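Local coordinates for protein pullulanase (Bacillus acidopullulyticus, PDB 2WAN) that hydrolyses the alpha-1,6-glucosidic linkages of pullulan and probably also acts on the branch points of starch, at residues A117-D120 / T124-A127; N304-P309 / A333-N338. All coordinates share one frame; numbering follows the deposited sequence.

Contact 1: A117-D120 / T124-A127; sequences AYLD and TVLA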
# COMPACT_ATOMS: atom_id res chain seq x y z
N ALA A 117 -26.37 -2.28 -13.58
CA ALA A 117 -27.01 -1.22 -12.80
C ALA A 117 -26.65 -1.28 -11.32
O ALA A 117 -26.67 -2.36 -10.70
CB ALA A 117 -28.54 -1.26 -12.96
N TYR A 118 -26.31 -0.12 -10.76
CA TYR A 118 -25.91 0.01 -9.37
C TYR A 118 -26.81 0.99 -8.64
O TYR A 118 -27.12 2.06 -9.17
CB TYR A 118 -24.46 0.52 -9.26
CG TYR A 118 -23.38 -0.47 -9.58
CD1 TYR A 118 -23.42 -1.79 -9.09
CD2 TYR A 118 -22.26 -0.09 -10.34
CE1 TYR A 118 -22.41 -2.69 -9.36
CE2 TYR A 118 -21.24 -0.97 -10.60
CZ TYR A 118 -21.31 -2.29 -10.11
OH TYR A 118 -20.31 -3.19 -10.37
N LEU A 119 -27.18 0.65 -7.41
CA LEU A 119 -27.85 1.58 -6.53
C LEU A 119 -26.74 2.28 -5.74
O LEU A 119 -26.17 1.71 -4.79
CB LEU A 119 -28.84 0.84 -5.62
CG LEU A 119 -29.77 1.65 -4.71
CD1 LEU A 119 -30.73 2.55 -5.54
CD2 LEU A 119 -30.57 0.72 -3.79
N ASP A 120 -26.42 3.51 -6.15
CA ASP A 120 -25.26 4.23 -5.59
C ASP A 120 -25.61 5.29 -4.57
O ASP A 120 -24.72 5.91 -3.99
CB ASP A 120 -24.39 4.84 -6.71
CG ASP A 120 -23.46 3.82 -7.35
OD1 ASP A 120 -23.07 2.82 -6.68
OD2 ASP A 120 -23.10 4.01 -8.53
N THR A 124 -30.70 6.86 -6.10
CA THR A 124 -29.90 7.05 -7.33
C THR A 124 -29.42 5.72 -7.90
O THR A 124 -28.78 4.92 -7.19
CB THR A 124 -28.69 7.98 -7.09
OG1 THR A 124 -29.14 9.23 -6.55
CG2 THR A 124 -27.92 8.23 -8.39
N VAL A 125 -29.72 5.50 -9.17
CA VAL A 125 -29.27 4.32 -9.90
C VAL A 125 -28.34 4.75 -11.04
O VAL A 125 -28.64 5.71 -11.77
CB VAL A 125 -30.45 3.49 -10.47
CG1 VAL A 125 -29.96 2.38 -11.39
CG2 VAL A 125 -31.30 2.93 -9.34
N LEU A 126 -27.21 4.06 -11.15
CA LEU A 126 -26.26 4.26 -12.24
C LEU A 126 -26.36 3.08 -13.20
O LEU A 126 -26.00 1.96 -12.85
CB LEU A 126 -24.82 4.39 -11.70
CG LEU A 126 -23.71 4.56 -12.75
CD1 LEU A 126 -23.66 6.01 -13.22
CD2 LEU A 126 -22.35 4.15 -12.20
N ALA A 127 -26.86 3.33 -14.41
CA ALA A 127 -27.13 2.26 -15.36
C ALA A 127 -26.36 2.37 -16.67
O ALA A 127 -26.32 3.44 -17.28
CB ALA A 127 -28.64 2.17 -15.64
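Thr124 meets the other strand through its carbonyl: its O accepts the backbone N of Asp120 at 2.9 Å, a bent bond (143° at the hydrogen). The same oxygen lies 3.5 Å from CD1 of Leu119. Val125 brings its two methyls to different partners, CG2 obliquely to CD1 of Leu119 at 3.9 Å and CG1 to CB of Ala117 at 4.2 Å. With CG of Leu119 anti to the backbone N (chi1 -173°), its isobutyl end is drawn nearer the second strand. Ile300 of strand 295-302 packs against Ala117, Leu119 and Val125. The two segments belong to the beta hairpin of strands 114-121 and 124-129, and their directions, 153° apart, show the antiparallel pairing; the sheet goes on through strand 295-302 beside the first strand and 273-278 beside the second. Leu126 forms the hydrogen-bonded pair with Tyr118: its N reaches Tyr118 O at 2.8 Å, while its O takes Tyr118 N at 3.0 Å. Its side chain lies on the other face, where CB is 3.6 Å from OD2 of Asp120, a carboxylate oxygen in a salt bridge with Arg303. Ala127 closes the register in a non-hydrogen-bonded pair with Ala117, their CB atoms 4.4 Å apart.

Contact 2: N304-P309 / A333-N338; sequences NVLNLP and APTASN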
# COMPACT_ATOMS: atom_id res chain seq x y z
N ASN A 304 -22.92 1.91 -3.84
CA ASN A 304 -22.53 3.02 -2.98
C ASN A 304 -23.63 3.49 -2.04
O ASN A 304 -23.37 4.25 -1.11
CB ASN A 304 -21.95 4.18 -3.80
CG ASN A 304 -20.64 3.82 -4.48
OD1 ASN A 304 -19.95 2.89 -4.05
ND2 ASN A 304 -20.29 4.54 -5.54
N VAL A 305 -24.84 2.98 -2.25
CA VAL A 305 -25.91 3.18 -1.27
C VAL A 305 -25.49 2.66 0.12
O VAL A 305 -25.86 3.22 1.16
CB VAL A 305 -27.24 2.56 -1.73
CG1 VAL A 305 -27.15 1.02 -1.84
CG2 VAL A 305 -28.38 2.98 -0.79
N LEU A 306 -24.68 1.59 0.13
CA LEU A 306 -24.25 0.97 1.39
C LEU A 306 -23.24 1.81 2.16
O LEU A 306 -22.95 1.52 3.33
CB LEU A 306 -23.72 -0.45 1.13
CG LEU A 306 -24.67 -1.41 0.42
CD1 LEU A 306 -23.96 -2.74 0.10
CD2 LEU A 306 -25.95 -1.66 1.25
N ASN A 307 -22.71 2.87 1.53
CA ASN A 307 -21.86 3.85 2.22
C ASN A 307 -22.61 4.65 3.29
O ASN A 307 -21.98 5.19 4.20
CB ASN A 307 -21.26 4.88 1.26
CG ASN A 307 -20.37 4.28 0.19
OD1 ASN A 307 -20.04 3.09 0.20
ND2 ASN A 307 -19.96 5.12 -0.76
N LEU A 308 -23.93 4.73 3.16
CA LEU A 308 -24.75 5.62 4.01
C LEU A 308 -24.70 5.22 5.49
O LEU A 308 -24.61 4.04 5.82
CB LEU A 308 -26.20 5.68 3.50
CG LEU A 308 -26.44 6.33 2.13
CD1 LEU A 308 -27.87 6.10 1.64
CD2 LEU A 308 -26.12 7.81 2.16
N PRO A 309 -24.76 6.22 6.40
CA PRO A 309 -24.69 5.96 7.84
C PRO A 309 -25.65 4.87 8.36
O PRO A 309 -25.33 4.18 9.33
CB PRO A 309 -25.04 7.32 8.44
CG PRO A 309 -24.43 8.27 7.45
CD PRO A 309 -24.74 7.66 6.12
N ALA A 333 -24.10 -7.89 6.72
CA ALA A 333 -24.66 -8.39 5.46
C ALA A 333 -25.93 -7.61 5.12
O ALA A 333 -27.04 -8.15 5.19
CB ALA A 333 -24.94 -9.88 5.54
N PRO A 334 -25.75 -6.33 4.74
CA PRO A 334 -26.86 -5.38 4.63
C PRO A 334 -27.83 -5.66 3.49
O PRO A 334 -28.94 -5.11 3.49
CB PRO A 334 -26.16 -4.03 4.42
CG PRO A 334 -24.88 -4.39 3.75
CD PRO A 334 -24.46 -5.69 4.42
N THR A 335 -27.43 -6.49 2.53
CA THR A 335 -28.33 -6.82 1.42
C THR A 335 -28.95 -8.22 1.52
O THR A 335 -29.79 -8.60 0.70
CB THR A 335 -27.61 -6.69 0.07
OG1 THR A 335 -26.58 -7.67 -0.01
CG2 THR A 335 -27.02 -5.29 -0.09
N ALA A 336 -28.54 -8.99 2.54
CA ALA A 336 -29.05 -10.35 2.69
C ALA A 336 -30.53 -10.36 3.09
O ALA A 336 -30.98 -9.50 3.85
CB ALA A 336 -28.22 -11.13 3.71
N SER A 337 -31.27 -11.33 2.57
CA SER A 337 -32.65 -11.58 3.02
C SER A 337 -32.68 -12.52 4.22
O SER A 337 -33.62 -12.50 5.03
CB SER A 337 -33.51 -12.14 1.88
OG SER A 337 -33.02 -13.39 1.42
N ASN A 338 -31.65 -13.36 4.33
CA ASN A 338 -31.51 -14.29 5.44
C ASN A 338 -30.05 -14.62 5.70
O ASN A 338 -29.27 -14.75 4.75
CB ASN A 338 -32.26 -15.59 5.15
CG ASN A 338 -32.53 -16.39 6.41
OD1 ASN A 338 -32.52 -15.85 7.51
ND2 ASN A 338 -32.78 -17.68 6.24
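Leu306 sets CG anti to its carbonyl carbon (chi1 -56°) and CD1 anti to CA (chi2 174°), a conformation that carries both methyls out to Pro334 and Thr335. On the other side Thr335 has chi1 of 66°, which leaves OG1 between the backbone N and the carbonyl carbon and puts CG2 anti to that carbon, with the methyl turned to the leucine. The proline meets the leucine through CG and CB: CG lies 3.9 Å from CD2 of Leu306, and the neighbouring CB is 4.0 Å from the same methyl. CD1 of Leu306 stands 4.0 Å from CG2 of Thr335; both methyls of Leu306 touch both Pro334 and Thr335, the leucine crossing each side chain at about a right angle. Both backbones are locally braced. Asn307 N bonds to Asn304 O at 3.1 Å in the 3-10 segment 304-307, and Ala336 N to Ala333 O at 3.2 Å across a type I beta turn with Pro334 and Thr335 at its two central positions. That turn leads from strand 326-332 towards strand 338-344 in the carbohydrate-binding module 48, whereas 304-309 lies in the loop between strands 295-302 and 319-322. Tyr572, from a loop, also packs on Leu306 and hydrogen-bonds to Asn307 OD1. With an alanine here both methyls are gone, and CG and CB of Pro334 and the CG2 of Thr335 would probably face a gap between the two loops. No hydrogen bond joins the two segments, and just 108 Å² is buried between them; the contact between them is apolar packing, which probably adds only modestly to holding the two loops near each other.

Both contacts are made by mostly buried residues, yet they sit at different levels of the fold. Contact 1 lies within one sheet, buries 346 Å² and combines three backbone hydrogen bonds with apolar side-chain packing; contact 2 joins the loop after strand 295-302 to a turn within the carbohydrate-binding module 48 and is purely apolar, with less than a third of that area. They hold no segment in common, but they touch directly: Leu119 O is 3.1 Å from Val305 N and Asp120 OD1 is 3.0 Å from Asn304 N, both probable hydrogen bonds. The first strand of 117-120/124-127 therefore probably fixes the start of 304-309, whose Leu306 then reaches the carbohydrate-binding module, linking sheet to module across about 14 Å between contact centres.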